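Local coordinates for Mlr6093 protein (Mesorhizobium loti, PDB 2QJ8) that probably acts as a zinc-dependent hydrolase of the succinylglutamate desuccinylase/aspartoacylase family, cleaving carbon-nitrogen bonds in linear amides or possibly ester bonds, at residues R80-P85 with P132-V137; P46-T51 with N226-L231; P6-D11 with L35-C40; V168-A173 with G199-C204; G20-P25 with R128-V133. All blocks are in the same frame, centred on the assembly; numbering follows the deposited sequence.

Contact 1. Residues R80-P85 with P132-V137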
# COMPACT_ATOMS: atom_id res chain seq x y z
N ARG A 80 -21.53 -0.23 -27.37
CA ARG A 80 -21.88 -0.84 -26.11
C ARG A 80 -20.63 -0.97 -25.21
O ARG A 80 -19.61 -1.47 -25.63
CB ARG A 80 -22.52 -2.23 -26.33
CG ARG A 80 -23.17 -2.81 -25.03
CD ARG A 80 -23.49 -4.29 -25.20
NE ARG A 80 -24.65 -4.48 -26.05
CZ ARG A 80 -24.94 -5.58 -26.76
NH1 ARG A 80 -24.13 -6.63 -26.84
NH2 ARG A 80 -26.07 -5.57 -27.47
N ILE A 81 -20.77 -0.50 -23.97
CA ILE A 81 -19.73 -0.58 -22.94
C ILE A 81 -20.29 -1.34 -21.76
O ILE A 81 -21.33 -0.97 -21.20
CB ILE A 81 -19.23 0.81 -22.46
CG1 ILE A 81 -18.64 1.57 -23.65
CG2 ILE A 81 -18.15 0.60 -21.34
CD1 ILE A 81 -18.25 3.03 -23.37
N ILE A 82 -19.64 -2.45 -21.42
CA ILE A 82 -20.02 -3.25 -20.28
C ILE A 82 -18.92 -3.02 -19.22
O ILE A 82 -17.75 -2.96 -19.56
CB ILE A 82 -20.10 -4.79 -20.63
CG1 ILE A 82 -21.10 -5.07 -21.77
CG2 ILE A 82 -20.50 -5.57 -19.41
CD1 ILE A 82 -21.05 -6.56 -22.31
N ILE A 83 -19.31 -2.85 -17.95
CA ILE A 83 -18.34 -2.64 -16.85
C ILE A 83 -18.64 -3.54 -15.67
O ILE A 83 -19.80 -3.62 -15.24
CB ILE A 83 -18.31 -1.15 -16.33
CG1 ILE A 83 -18.03 -0.17 -17.48
CG2 ILE A 83 -17.22 -0.98 -15.25
CD1 ILE A 83 -18.15 1.36 -17.11
N VAL A 84 -17.59 -4.23 -15.19
CA VAL A 84 -17.65 -5.08 -13.98
C VAL A 84 -16.56 -4.53 -13.05
O VAL A 84 -15.39 -4.89 -13.17
CB VAL A 84 -17.55 -6.61 -14.29
CG1 VAL A 84 -16.44 -6.92 -15.26
CG2 VAL A 84 -17.44 -7.43 -13.00
N PRO A 85 -16.94 -3.59 -12.12
CA PRO A 85 -15.90 -2.96 -11.29
C PRO A 85 -15.06 -3.83 -10.40
O PRO A 85 -13.90 -3.49 -10.23
CB PRO A 85 -16.68 -1.86 -10.49
CG PRO A 85 -17.88 -1.60 -11.34
CD PRO A 85 -18.25 -3.01 -11.78
N PRO A 132 -17.76 -12.94 -25.46
CA PRO A 132 -18.22 -13.08 -26.85
C PRO A 132 -18.89 -11.83 -27.49
O PRO A 132 -18.90 -11.71 -28.71
CB PRO A 132 -19.20 -14.26 -26.77
CG PRO A 132 -18.83 -14.99 -25.49
CD PRO A 132 -18.51 -13.85 -24.57
N VAL A 133 -19.36 -10.89 -26.67
CA VAL A 133 -20.00 -9.69 -27.16
C VAL A 133 -19.09 -8.45 -27.25
O VAL A 133 -19.57 -7.37 -27.60
CB VAL A 133 -21.28 -9.40 -26.38
CG1 VAL A 133 -22.11 -10.66 -26.34
CG2 VAL A 133 -21.01 -8.89 -24.95
N VAL A 134 -17.79 -8.60 -26.95
CA VAL A 134 -16.87 -7.46 -27.04
C VAL A 134 -15.64 -7.72 -27.92
O VAL A 134 -15.19 -8.84 -28.05
CB VAL A 134 -16.47 -6.91 -25.64
CG1 VAL A 134 -17.75 -6.50 -24.87
CG2 VAL A 134 -15.64 -7.93 -24.84
N ASP A 135 -15.15 -6.67 -28.56
CA ASP A 135 -13.95 -6.72 -29.38
C ASP A 135 -12.72 -6.18 -28.64
O ASP A 135 -11.60 -6.41 -29.10
CB ASP A 135 -14.14 -5.88 -30.64
CG ASP A 135 -15.22 -6.46 -31.59
OD1 ASP A 135 -15.30 -7.69 -31.72
OD2 ASP A 135 -15.97 -5.66 -32.21
N THR A 136 -12.92 -5.48 -27.53
CA THR A 136 -11.85 -4.78 -26.80
C THR A 136 -12.11 -5.00 -25.33
O THR A 136 -13.26 -4.99 -24.89
CB THR A 136 -11.83 -3.25 -27.17
OG1 THR A 136 -11.68 -3.11 -28.58
CG2 THR A 136 -10.68 -2.46 -26.48
N VAL A 137 -11.07 -5.34 -24.58
CA VAL A 137 -11.18 -5.46 -23.15
C VAL A 137 -10.16 -4.50 -22.54
O VAL A 137 -8.99 -4.49 -22.95
CB VAL A 137 -10.93 -6.88 -22.61
CG1 VAL A 137 -11.01 -6.83 -21.09
CG2 VAL A 137 -11.93 -7.88 -23.17
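Ile82 and Val133 meet by single methyls, the two side chains set at about a right angle. The Ile82 ethyl arm reaches across, and its end, CD1, lies 3.5 Å from Val133 CG2. The same CD1 stands 4.2 Å from CG1 of Val134, whose side chain is skewed against the isoleucine, so one methyl serves two consecutive valines. The torsion of Ile82 explains the reach: CG1 lies anti to the carbonyl carbon (chi1 -58°), and an extended chi2 carries CD1 clear of strand 79-84.

Two residues earlier on that strand, Arg80 runs out on the same side and bends at chi3 (-74°). This brings the edge of its guanidinium beside Val133, with NH1 4.0 Å from CB and the valine close to the guanidinium plane. It is a van der Waals contact; the charge is met elsewhere, by a salt bridge from NH2 to Asp13. Leu12 also touches Ile82 and Val133. Strand 47-52 runs between strands 79-84 and 136-144, parallel to both. The contact thus illustrates how, in the alpha/beta fold of the M14-type zinc hydrolases, a connection entering one parallel strand packs on side chains from a strand two places away.

Contact 2. Residues P46-T51 with N226-L231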
# COMPACT_ATOMS: atom_id res chain seq x y z
N PRO A 46 -18.56 0.57 -31.56
CA PRO A 46 -17.61 -0.30 -30.88
C PRO A 46 -18.13 -0.98 -29.61
O PRO A 46 -19.03 -0.45 -28.96
CB PRO A 46 -16.48 0.67 -30.52
CG PRO A 46 -16.63 1.76 -31.50
CD PRO A 46 -18.05 1.94 -31.64
N SER A 47 -17.58 -2.15 -29.30
CA SER A 47 -17.97 -2.90 -28.11
C SER A 47 -16.74 -3.00 -27.19
O SER A 47 -15.64 -3.28 -27.65
CB SER A 47 -18.45 -4.30 -28.47
OG SER A 47 -17.43 -4.94 -29.21
N LEU A 48 -16.97 -2.81 -25.90
CA LEU A 48 -15.91 -2.76 -24.90
C LEU A 48 -16.33 -3.32 -23.57
O LEU A 48 -17.42 -3.03 -23.09
CB LEU A 48 -15.52 -1.28 -24.68
CG LEU A 48 -14.44 -0.99 -23.61
CD1 LEU A 48 -13.08 -1.54 -24.07
CD2 LEU A 48 -14.36 0.49 -23.27
N LEU A 49 -15.46 -4.13 -22.96
CA LEU A 49 -15.63 -4.58 -21.60
C LEU A 49 -14.54 -3.90 -20.79
O LEU A 49 -13.39 -3.93 -21.19
CB LEU A 49 -15.43 -6.09 -21.46
CG LEU A 49 -15.39 -6.68 -20.05
CD1 LEU A 49 -16.72 -6.46 -19.26
CD2 LEU A 49 -15.07 -8.16 -20.19
N ILE A 50 -14.91 -3.35 -19.65
CA ILE A 50 -13.98 -2.79 -18.68
C ILE A 50 -14.08 -3.57 -17.37
O ILE A 50 -15.15 -3.66 -16.75
CB ILE A 50 -14.26 -1.28 -18.38
CG1 ILE A 50 -14.44 -0.51 -19.68
CG2 ILE A 50 -13.14 -0.70 -17.48
CD1 ILE A 50 -14.48 0.96 -19.49
N THR A 51 -12.95 -4.12 -16.93
CA THR A 51 -12.88 -4.92 -15.72
C THR A 51 -11.96 -4.27 -14.66
O THR A 51 -10.96 -3.64 -14.99
CB THR A 51 -12.38 -6.35 -16.00
OG1 THR A 51 -11.09 -6.35 -16.61
CG2 THR A 51 -13.34 -7.14 -16.88
N ASN A 226 -9.34 9.61 -22.79
CA ASN A 226 -8.61 9.70 -24.07
C ASN A 226 -8.71 8.36 -24.83
O ASN A 226 -8.92 8.34 -26.06
CB ASN A 226 -7.13 10.06 -23.86
CG ASN A 226 -6.90 11.44 -23.25
OD1 ASN A 226 -7.71 12.33 -23.40
ND2 ASN A 226 -5.79 11.61 -22.54
N GLY A 227 -8.58 7.25 -24.09
CA GLY A 227 -8.69 5.91 -24.65
C GLY A 227 -10.05 5.68 -25.27
O GLY A 227 -10.13 5.17 -26.38
N LEU A 228 -11.11 6.08 -24.55
CA LEU A 228 -12.49 5.96 -25.03
C LEU A 228 -12.77 6.78 -26.27
O LEU A 228 -13.49 6.33 -27.16
CB LEU A 228 -13.48 6.32 -23.94
CG LEU A 228 -13.52 5.37 -22.77
CD1 LEU A 228 -14.36 6.00 -21.69
CD2 LEU A 228 -14.05 4.02 -23.21
N ILE A 229 -12.20 7.98 -26.32
CA ILE A 229 -12.25 8.84 -27.49
C ILE A 229 -11.55 8.13 -28.66
O ILE A 229 -12.15 7.98 -29.72
CB ILE A 229 -11.59 10.21 -27.22
CG1 ILE A 229 -12.43 11.03 -26.25
CG2 ILE A 229 -11.44 11.00 -28.53
CD1 ILE A 229 -11.70 12.25 -25.70
N ALA A 230 -10.33 7.64 -28.44
CA ALA A 230 -9.59 6.90 -29.46
C ALA A 230 -10.34 5.66 -29.99
O ALA A 230 -10.15 5.24 -31.12
CB ALA A 230 -8.21 6.50 -28.93
N LEU A 231 -11.19 5.06 -29.16
CA LEU A 231 -11.99 3.91 -29.59
C LEU A 231 -13.30 4.32 -30.28
O LEU A 231 -14.04 3.45 -30.72
CB LEU A 231 -12.29 3.02 -28.37
CG LEU A 231 -11.09 2.28 -27.78
CD1 LEU A 231 -11.42 1.84 -26.40
CD2 LEU A 231 -10.70 1.10 -28.69
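The backbones of Pro46 and Leu231 come closest, with 7.1 Å between their CA atoms, where the start of strand 47-52 faces the end of helix 218-230. This is helix-on-sheet packing in the alpha/beta fold of the catalytic domain, and leucine methyls carry most of it. Leu48 points from the strand toward the helix and divides its two methyls between residues nearly one turn apart. Its CD2 lies 3.5 Å from Leu228 CD2, the two side chains being set roughly perpendicular, whereas its CD1 approaches Leu231 CD1 more loosely at 4.4 Å. The branch point of Leu48 is held anti to the backbone N (chi1 178°), which turns the fork out from the strand between the two helix leucines. Leu228 starts off to one side of the strand, and only the end of its side chain comes in to touch.

Around these leucines the same face is filled by helix 60-75: its Leu68 touches both Ile50 and Leu228, and its Trp71 also rests on Leu228. The helix finishes through the bond from Leu231 N to Gly227 O, 3.0 Å long. Beyond it the carbonyl of Leu231 meets the CG-CB side of the proline, with Leu231 O 3.2 Å from Pro46 CG and 3.7 Å from Pro46 CB.

Contact 3. Residues P6-D11 with L35-C40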
# COMPACT_ATOMS: atom_id res chain seq x y z
N PRO A 6 -24.16 -20.11 -15.68
CA PRO A 6 -23.94 -18.71 -15.43
C PRO A 6 -24.85 -17.89 -16.35
O PRO A 6 -25.12 -18.29 -17.47
CB PRO A 6 -22.45 -18.52 -15.80
CG PRO A 6 -22.17 -19.57 -16.76
CD PRO A 6 -22.99 -20.74 -16.32
N HIS A 7 -25.32 -16.75 -15.86
CA HIS A 7 -26.19 -15.89 -16.66
C HIS A 7 -26.19 -14.49 -16.10
O HIS A 7 -25.78 -14.28 -14.96
CB HIS A 7 -27.61 -16.47 -16.63
CG HIS A 7 -28.17 -16.57 -15.25
ND1 HIS A 7 -27.88 -17.63 -14.42
CD2 HIS A 7 -28.94 -15.72 -14.54
CE1 HIS A 7 -28.45 -17.42 -13.25
NE2 HIS A 7 -29.10 -16.27 -13.30
N LEU A 8 -26.63 -13.55 -16.93
CA LEU A 8 -26.83 -12.17 -16.53
C LEU A 8 -28.30 -12.06 -16.11
O LEU A 8 -29.16 -12.71 -16.69
CB LEU A 8 -26.55 -11.21 -17.68
CG LEU A 8 -25.10 -11.15 -18.20
CD1 LEU A 8 -25.03 -10.32 -19.44
CD2 LEU A 8 -24.16 -10.60 -17.14
N THR A 9 -28.56 -11.22 -15.12
CA THR A 9 -29.92 -11.00 -14.63
C THR A 9 -30.71 -9.99 -15.47
O THR A 9 -31.86 -9.72 -15.15
CB THR A 9 -29.89 -10.54 -13.20
OG1 THR A 9 -29.20 -9.29 -13.12
CG2 THR A 9 -29.20 -11.60 -12.34
N PHE A 10 -30.11 -9.46 -16.54
CA PHE A 10 -30.73 -8.50 -17.42
C PHE A 10 -30.28 -8.82 -18.85
O PHE A 10 -29.37 -9.60 -19.08
CB PHE A 10 -30.33 -7.08 -17.01
CG PHE A 10 -28.83 -6.78 -17.17
CD1 PHE A 10 -27.93 -7.20 -16.22
CD2 PHE A 10 -28.36 -6.07 -18.26
CE1 PHE A 10 -26.58 -6.92 -16.37
CE2 PHE A 10 -27.01 -5.80 -18.42
CZ PHE A 10 -26.12 -6.24 -17.47
N ASP A 11 -30.91 -8.15 -19.81
CA ASP A 11 -30.66 -8.31 -21.20
C ASP A 11 -29.68 -7.24 -21.69
O ASP A 11 -29.97 -6.06 -21.56
CB ASP A 11 -32.02 -8.19 -21.92
CG ASP A 11 -31.92 -8.35 -23.42
OD1 ASP A 11 -30.87 -8.77 -23.97
OD2 ASP A 11 -32.93 -8.06 -24.07
N LEU A 35 -22.03 -10.85 -9.23
CA LEU A 35 -21.11 -9.75 -9.51
C LEU A 35 -21.88 -8.64 -10.18
O LEU A 35 -22.41 -8.86 -11.24
CB LEU A 35 -19.99 -10.22 -10.44
CG LEU A 35 -18.85 -11.11 -9.93
CD1 LEU A 35 -19.30 -12.24 -9.04
CD2 LEU A 35 -18.03 -11.64 -11.15
N PRO A 36 -21.97 -7.43 -9.57
CA PRO A 36 -22.67 -6.35 -10.27
C PRO A 36 -22.06 -5.97 -11.62
O PRO A 36 -20.83 -5.95 -11.77
CB PRO A 36 -22.61 -5.18 -9.30
CG PRO A 36 -22.45 -5.78 -7.96
CD PRO A 36 -21.54 -6.98 -8.23
N VAL A 37 -22.94 -5.69 -12.58
CA VAL A 37 -22.57 -5.35 -13.94
C VAL A 37 -23.38 -4.14 -14.39
O VAL A 37 -24.57 -3.99 -14.05
CB VAL A 37 -22.84 -6.56 -14.91
CG1 VAL A 37 -22.56 -6.17 -16.37
CG2 VAL A 37 -22.00 -7.76 -14.50
N PHE A 38 -22.72 -3.25 -15.11
CA PHE A 38 -23.31 -2.09 -15.72
C PHE A 38 -23.18 -2.28 -17.23
O PHE A 38 -22.15 -2.78 -17.70
CB PHE A 38 -22.54 -0.85 -15.29
CG PHE A 38 -22.71 0.34 -16.18
CD1 PHE A 38 -23.71 1.27 -15.94
CD2 PHE A 38 -21.82 0.58 -17.24
CE1 PHE A 38 -23.83 2.40 -16.73
CE2 PHE A 38 -21.95 1.68 -18.04
CZ PHE A 38 -22.94 2.59 -17.80
N SER A 39 -24.21 -1.90 -17.99
CA SER A 39 -24.10 -1.92 -19.45
C SER A 39 -24.80 -0.67 -20.03
O SER A 39 -25.89 -0.32 -19.59
CB SER A 39 -24.64 -3.21 -20.02
OG SER A 39 -24.52 -3.21 -21.42
N CYS A 40 -24.13 0.02 -20.96
CA CYS A 40 -24.70 1.20 -21.63
C CYS A 40 -24.72 0.89 -23.11
O CYS A 40 -23.69 0.79 -23.73
CB CYS A 40 -23.92 2.46 -21.32
SG CYS A 40 -24.70 4.01 -21.92
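Val37, the first residue of 35-40 to meet the N-terminal segment, offers both of its methyls to different partners. CG1 sits at the edge of the Phe10 ring and in its plane, 3.7 Å from CZ, while the valine CB is 4.0 Å from CE1; the aromatic rim, not its face, is therefore what rests on the strand. The other methyl, CG2, is reached by the end of Leu8, whose CD2 stands 4.4 Å away. With CG1 anti to the backbone N (chi1 175°), the valine spreads its fork along the strand and so serves two residues of 6-11.

Phe38, next in sequence, turns to the other side of strand 33-42, where it packs on Leu293 of the second subunit. Ser39 returns to the first face and completes the seat of the ring: its CB lies 3.9 Å from Phe10 CE2, again near the ring plane. Phe10 thus stands on edge, bridging alternate residues of one strand. An alanine in place of Phe10 would remove the whole ring, and Val37 CG1 and Ser39 CB would probably lose the ring edge that joins them, opening a gap over the strand.

Strand 7-8 pairs with strand 16-24, which in turn pairs antiparallel with 33-42, so the segment curls back over the face of the sheet beyond its immediate neighbour. Since aliphatic and aromatic carbons do all the touching, the fit probably depends on shape and partial removal from water more than on directed bonds.

Contact 4. Residues V168-A173 with G199-C204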
# COMPACT_ATOMS: atom_id res chain seq x y z
N VAL A 168 -0.92 -1.36 -29.67
CA VAL A 168 0.05 -0.37 -29.21
C VAL A 168 -0.42 1.04 -29.56
O VAL A 168 -0.34 1.91 -28.73
CB VAL A 168 1.48 -0.67 -29.75
CG1 VAL A 168 2.42 0.48 -29.51
CG2 VAL A 168 2.04 -1.96 -29.14
N SER A 169 -0.98 1.24 -30.76
CA SER A 169 -1.50 2.56 -31.15
C SER A 169 -2.65 3.03 -30.27
O SER A 169 -2.66 4.19 -29.81
CB SER A 169 -1.93 2.56 -32.60
OG SER A 169 -0.79 2.39 -33.43
N ILE A 170 -3.60 2.14 -30.03
CA ILE A 170 -4.73 2.43 -29.15
C ILE A 170 -4.22 2.79 -27.74
O ILE A 170 -4.67 3.79 -27.17
CB ILE A 170 -5.76 1.28 -29.08
CG1 ILE A 170 -6.43 1.07 -30.45
CG2 ILE A 170 -6.84 1.62 -28.02
CD1 ILE A 170 -7.39 -0.16 -30.54
N SER A 171 -3.28 2.01 -27.22
CA SER A 171 -2.67 2.23 -25.91
C SER A 171 -1.99 3.60 -25.78
O SER A 171 -2.19 4.29 -24.80
CB SER A 171 -1.67 1.12 -25.61
OG SER A 171 -2.33 -0.14 -25.51
N LYS A 172 -1.20 3.97 -26.78
CA LYS A 172 -0.53 5.27 -26.82
C LYS A 172 -1.50 6.45 -26.85
O LYS A 172 -1.21 7.50 -26.27
CB LYS A 172 0.42 5.35 -28.03
CG LYS A 172 1.69 4.50 -27.87
CD LYS A 172 2.54 4.53 -29.15
CE LYS A 172 3.83 3.72 -29.00
NZ LYS A 172 4.62 3.60 -30.27
N ALA A 173 -2.65 6.26 -27.52
CA ALA A 173 -3.74 7.24 -27.58
C ALA A 173 -4.41 7.56 -26.21
O ALA A 173 -5.16 8.52 -26.14
CB ALA A 173 -4.83 6.80 -28.61
N GLY A 199 -8.00 -13.02 -30.76
CA GLY A 199 -7.55 -11.99 -31.67
C GLY A 199 -8.13 -10.63 -31.41
O GLY A 199 -8.39 -9.87 -32.35
N LYS A 200 -8.31 -10.31 -30.13
CA LYS A 200 -8.90 -9.07 -29.68
C LYS A 200 -7.87 -8.08 -29.14
O LYS A 200 -6.65 -8.39 -28.97
CB LYS A 200 -10.00 -9.39 -28.63
CG LYS A 200 -11.24 -10.07 -29.27
CD LYS A 200 -12.32 -10.48 -28.26
CE LYS A 200 -13.47 -11.23 -28.95
NZ LYS A 200 -14.48 -11.70 -27.96
N THR A 201 -8.35 -6.86 -28.94
CA THR A 201 -7.56 -5.76 -28.38
C THR A 201 -7.67 -5.87 -26.87
O THR A 201 -8.77 -5.82 -26.34
CB THR A 201 -8.06 -4.42 -28.86
OG1 THR A 201 -7.90 -4.39 -30.28
CG2 THR A 201 -7.27 -3.23 -28.21
N PHE A 202 -6.56 -6.16 -26.20
CA PHE A 202 -6.55 -6.27 -24.75
C PHE A 202 -5.60 -5.20 -24.22
O PHE A 202 -4.42 -5.21 -24.56
CB PHE A 202 -6.10 -7.66 -24.34
CG PHE A 202 -6.05 -7.89 -22.85
CD1 PHE A 202 -7.09 -7.48 -22.01
CD2 PHE A 202 -4.99 -8.60 -22.29
CE1 PHE A 202 -7.07 -7.72 -20.65
CE2 PHE A 202 -4.96 -8.86 -20.91
CZ PHE A 202 -6.00 -8.40 -20.08
N ILE A 203 -6.14 -4.29 -23.40
CA ILE A 203 -5.41 -3.15 -22.82
C ILE A 203 -5.42 -3.23 -21.29
O ILE A 203 -6.46 -3.42 -20.68
CB ILE A 203 -5.95 -1.81 -23.40
CG1 ILE A 203 -5.59 -1.73 -24.89
CG2 ILE A 203 -5.35 -0.63 -22.72
CD1 ILE A 203 -6.16 -0.54 -25.56
N CYS A 204 -4.22 -3.14 -20.71
CA CYS A 204 -4.02 -3.25 -19.28
C CYS A 204 -3.40 -1.96 -18.74
O CYS A 204 -2.25 -1.67 -19.04
CB CYS A 204 -3.11 -4.46 -19.06
SG CYS A 204 -2.99 -5.00 -17.40
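Ile170 and Ile203 are the closest pair, their side chains crossing at about a right angle. The Ile203 CD1 methyl lies 3.3 Å from Ile170 CG2, tighter than carbons usually sit, so the exact separation is doubtful. Ile170 has a second branch to spend: its CD1 meets the methyl CG2 of Thr201 tip to tip at 3.9 Å. Because CG1 of Ile170 is anti to the carbonyl carbon (chi1 -65°) and CG2 anti to the backbone N, the two branches part toward alternate residues of the strand.

Ser171 meets a second side of Ile203, with OG 3.7 Å from CG1. The hydroxyl has its polar needs met within its own helix, by a hydrogen bond with Thr167 O one turn back, and can therefore lie against hydrocarbon although buried. An alanine at Ile203 would take away CG1, CG2 and CD1, and would probably leave a gap between strand and helix where Ile170 and Ser171 lose their common partner.

Farther out, Ile153 of strand 152-155 touches both Ser171 and Ile203. Backbone bonds of Thr201 and Ile203 with Val137, and of Ile203 with Asp139, pair the strand with 136-144, while Phe202 faces away and is packed by helix 190-197. The local helix and strand axes approach to 9.1 Å at an angle of 38°. Such a helix laid over a strand, with beta-branched side chains filling the interface, is the layered packing of the alpha/beta catalytic domain in the zinc exopeptidase clan.

Contact 5. Residues G20-P25 with R128-V133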
# COMPACT_ATOMS: atom_id res chain seq x y z
N GLY A 20 -27.25 -4.73 -13.28
CA GLY A 20 -27.74 -5.99 -12.80
C GLY A 20 -26.59 -6.80 -12.28
O GLY A 20 -25.66 -6.24 -11.67
N HIS A 21 -26.64 -8.10 -12.47
CA HIS A 21 -25.58 -9.00 -11.99
C HIS A 21 -25.26 -10.13 -12.94
O HIS A 21 -26.10 -10.53 -13.73
CB HIS A 21 -25.99 -9.63 -10.66
CG HIS A 21 -26.23 -8.63 -9.58
ND1 HIS A 21 -27.43 -7.99 -9.43
CD2 HIS A 21 -25.41 -8.15 -8.62
CE1 HIS A 21 -27.34 -7.14 -8.43
NE2 HIS A 21 -26.13 -7.23 -7.91
N LEU A 22 -24.01 -10.61 -12.82
CA LEU A 22 -23.52 -11.82 -13.47
C LEU A 22 -23.51 -12.87 -12.35
O LEU A 22 -22.76 -12.75 -11.37
CB LEU A 22 -22.12 -11.61 -14.05
CG LEU A 22 -21.38 -12.83 -14.64
CD1 LEU A 22 -22.18 -13.54 -15.73
CD2 LEU A 22 -20.04 -12.33 -15.19
N VAL A 23 -24.31 -13.92 -12.53
CA VAL A 23 -24.45 -14.96 -11.55
C VAL A 23 -23.49 -16.08 -11.86
O VAL A 23 -23.50 -16.61 -12.97
CB VAL A 23 -25.92 -15.43 -11.46
CG1 VAL A 23 -26.06 -16.56 -10.47
CG2 VAL A 23 -26.82 -14.22 -11.06
N VAL A 24 -22.60 -16.36 -10.91
CA VAL A 24 -21.63 -17.43 -11.00
C VAL A 24 -22.25 -18.54 -10.18
O VAL A 24 -22.37 -18.38 -8.97
CB VAL A 24 -20.25 -17.02 -10.44
CG1 VAL A 24 -19.23 -18.14 -10.65
CG2 VAL A 24 -19.80 -15.72 -11.09
N PRO A 25 -22.66 -19.66 -10.81
CA PRO A 25 -23.32 -20.73 -10.04
C PRO A 25 -22.51 -21.28 -8.87
O PRO A 25 -21.29 -21.13 -8.82
CB PRO A 25 -23.54 -21.83 -11.08
CG PRO A 25 -23.57 -21.12 -12.35
CD PRO A 25 -22.56 -20.03 -12.23
N ARG A 128 -18.16 -17.00 -20.98
CA ARG A 128 -19.37 -17.38 -21.69
C ARG A 128 -20.35 -16.23 -21.97
O ARG A 128 -20.95 -16.18 -23.06
CB ARG A 128 -20.06 -18.56 -20.99
CG ARG A 128 -19.33 -19.85 -21.23
CD ARG A 128 -19.70 -20.95 -20.27
NE ARG A 128 -21.12 -21.29 -20.28
CZ ARG A 128 -21.71 -22.16 -19.45
NH1 ARG A 128 -21.00 -22.79 -18.52
NH2 ARG A 128 -23.03 -22.41 -19.54
N LEU A 129 -20.46 -15.28 -21.04
CA LEU A 129 -21.45 -14.20 -21.13
C LEU A 129 -20.99 -12.82 -21.58
O LEU A 129 -21.81 -12.06 -22.11
CB LEU A 129 -22.16 -14.07 -19.78
CG LEU A 129 -22.99 -15.32 -19.48
CD1 LEU A 129 -23.12 -15.58 -18.04
CD2 LEU A 129 -24.36 -15.18 -20.18
N LEU A 130 -19.74 -12.46 -21.33
CA LEU A 130 -19.28 -11.09 -21.63
C LEU A 130 -18.27 -11.03 -22.76
O LEU A 130 -18.43 -10.23 -23.67
CB LEU A 130 -18.72 -10.45 -20.37
CG LEU A 130 -19.64 -10.36 -19.14
CD1 LEU A 130 -18.86 -9.66 -17.99
CD2 LEU A 130 -20.93 -9.60 -19.40
N LEU A 131 -17.28 -11.92 -22.74
CA LEU A 131 -16.25 -11.93 -23.78
C LEU A 131 -16.74 -12.07 -25.21
O LEU A 131 -16.21 -11.40 -26.07
CB LEU A 131 -15.16 -12.97 -23.48
CG LEU A 131 -14.37 -12.76 -22.20
CD1 LEU A 131 -13.19 -13.72 -22.22
CD2 LEU A 131 -13.91 -11.32 -22.05
N PRO A 132 -17.76 -12.94 -25.46
CA PRO A 132 -18.22 -13.08 -26.85
C PRO A 132 -18.89 -11.83 -27.49
O PRO A 132 -18.90 -11.71 -28.71
CB PRO A 132 -19.20 -14.26 -26.77
CG PRO A 132 -18.83 -14.99 -25.49
CD PRO A 132 -18.51 -13.85 -24.57
N VAL A 133 -19.36 -10.89 -26.67
CA VAL A 133 -20.00 -9.69 -27.16
C VAL A 133 -19.09 -8.45 -27.25
O VAL A 133 -19.57 -7.37 -27.60
CB VAL A 133 -21.28 -9.40 -26.38
CG1 VAL A 133 -22.11 -10.66 -26.34
CG2 VAL A 133 -21.01 -8.89 -24.95
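Leu22 drives its forked end between Leu129 and Leu130, joining strand 16-24 to the end of helix 118-129 in a helix-against-sheet packing of this alpha/beta fold. The apolar contacts come first. CD1 of Leu22 lies against Leu129, 4.1 Å from its CB; its approach to Leu129 CD1, modelled at 3.2 Å, is doubtful in detail. The other methyl, CD2, points at Leu130 and meets CD1 of that residue tip to tip at 4.0 Å. Leu22 carries its branch point anti to the backbone N (chi1 173°), which directs the fork off the strand and lets one methyl go to each neighbour. Ala125 and Ile126 of the same helix also touch Leu22, Val37 of strand 33-42 supports it within the sheet, and Leu130 extends the hydrophobic cluster to Ile82 of strand 79-84.

Polar interactions lie at the margins. His21 uses NE2 to hydrogen-bond the carbonyl O of Gly291 of the second subunit, so that the strand carrying Leu22 also takes part in the dimer. Just past the end of the strand, Pro25 O accepts a hydrogen bond from Arg121 NE, a polar tie to the same helix that supplies Leu129. Past Leu130 the chain tightens into a short 3-10 segment, closed by a hydrogen bond from Val133 N to Leu130 O at 3.2 Å.

Contacts 1, 3 and 5 gather on one face of the strands and contacts 2 and 4 on the other, linked by shared strands. The centres of contacts 3 and 5 are about 6 Å apart, joined by the bond from Leu22 N to Leu35 O. Contact 5 shares Pro132 and Val133 with contact 1, whose Ile82 pairs through its backbone with Leu48 and Ile50 of contact 2. Contact 2 meets contact 4 where Leu231 CD2 lies 4.0 Å from Ile170 CG2. Contacts 3 and 4 mark the extremes, about 25 Å apart between centres. No metal ligand is identified here; in M14 relatives the zinc sits at the C-terminal ends of the central strands, probably also in this protein.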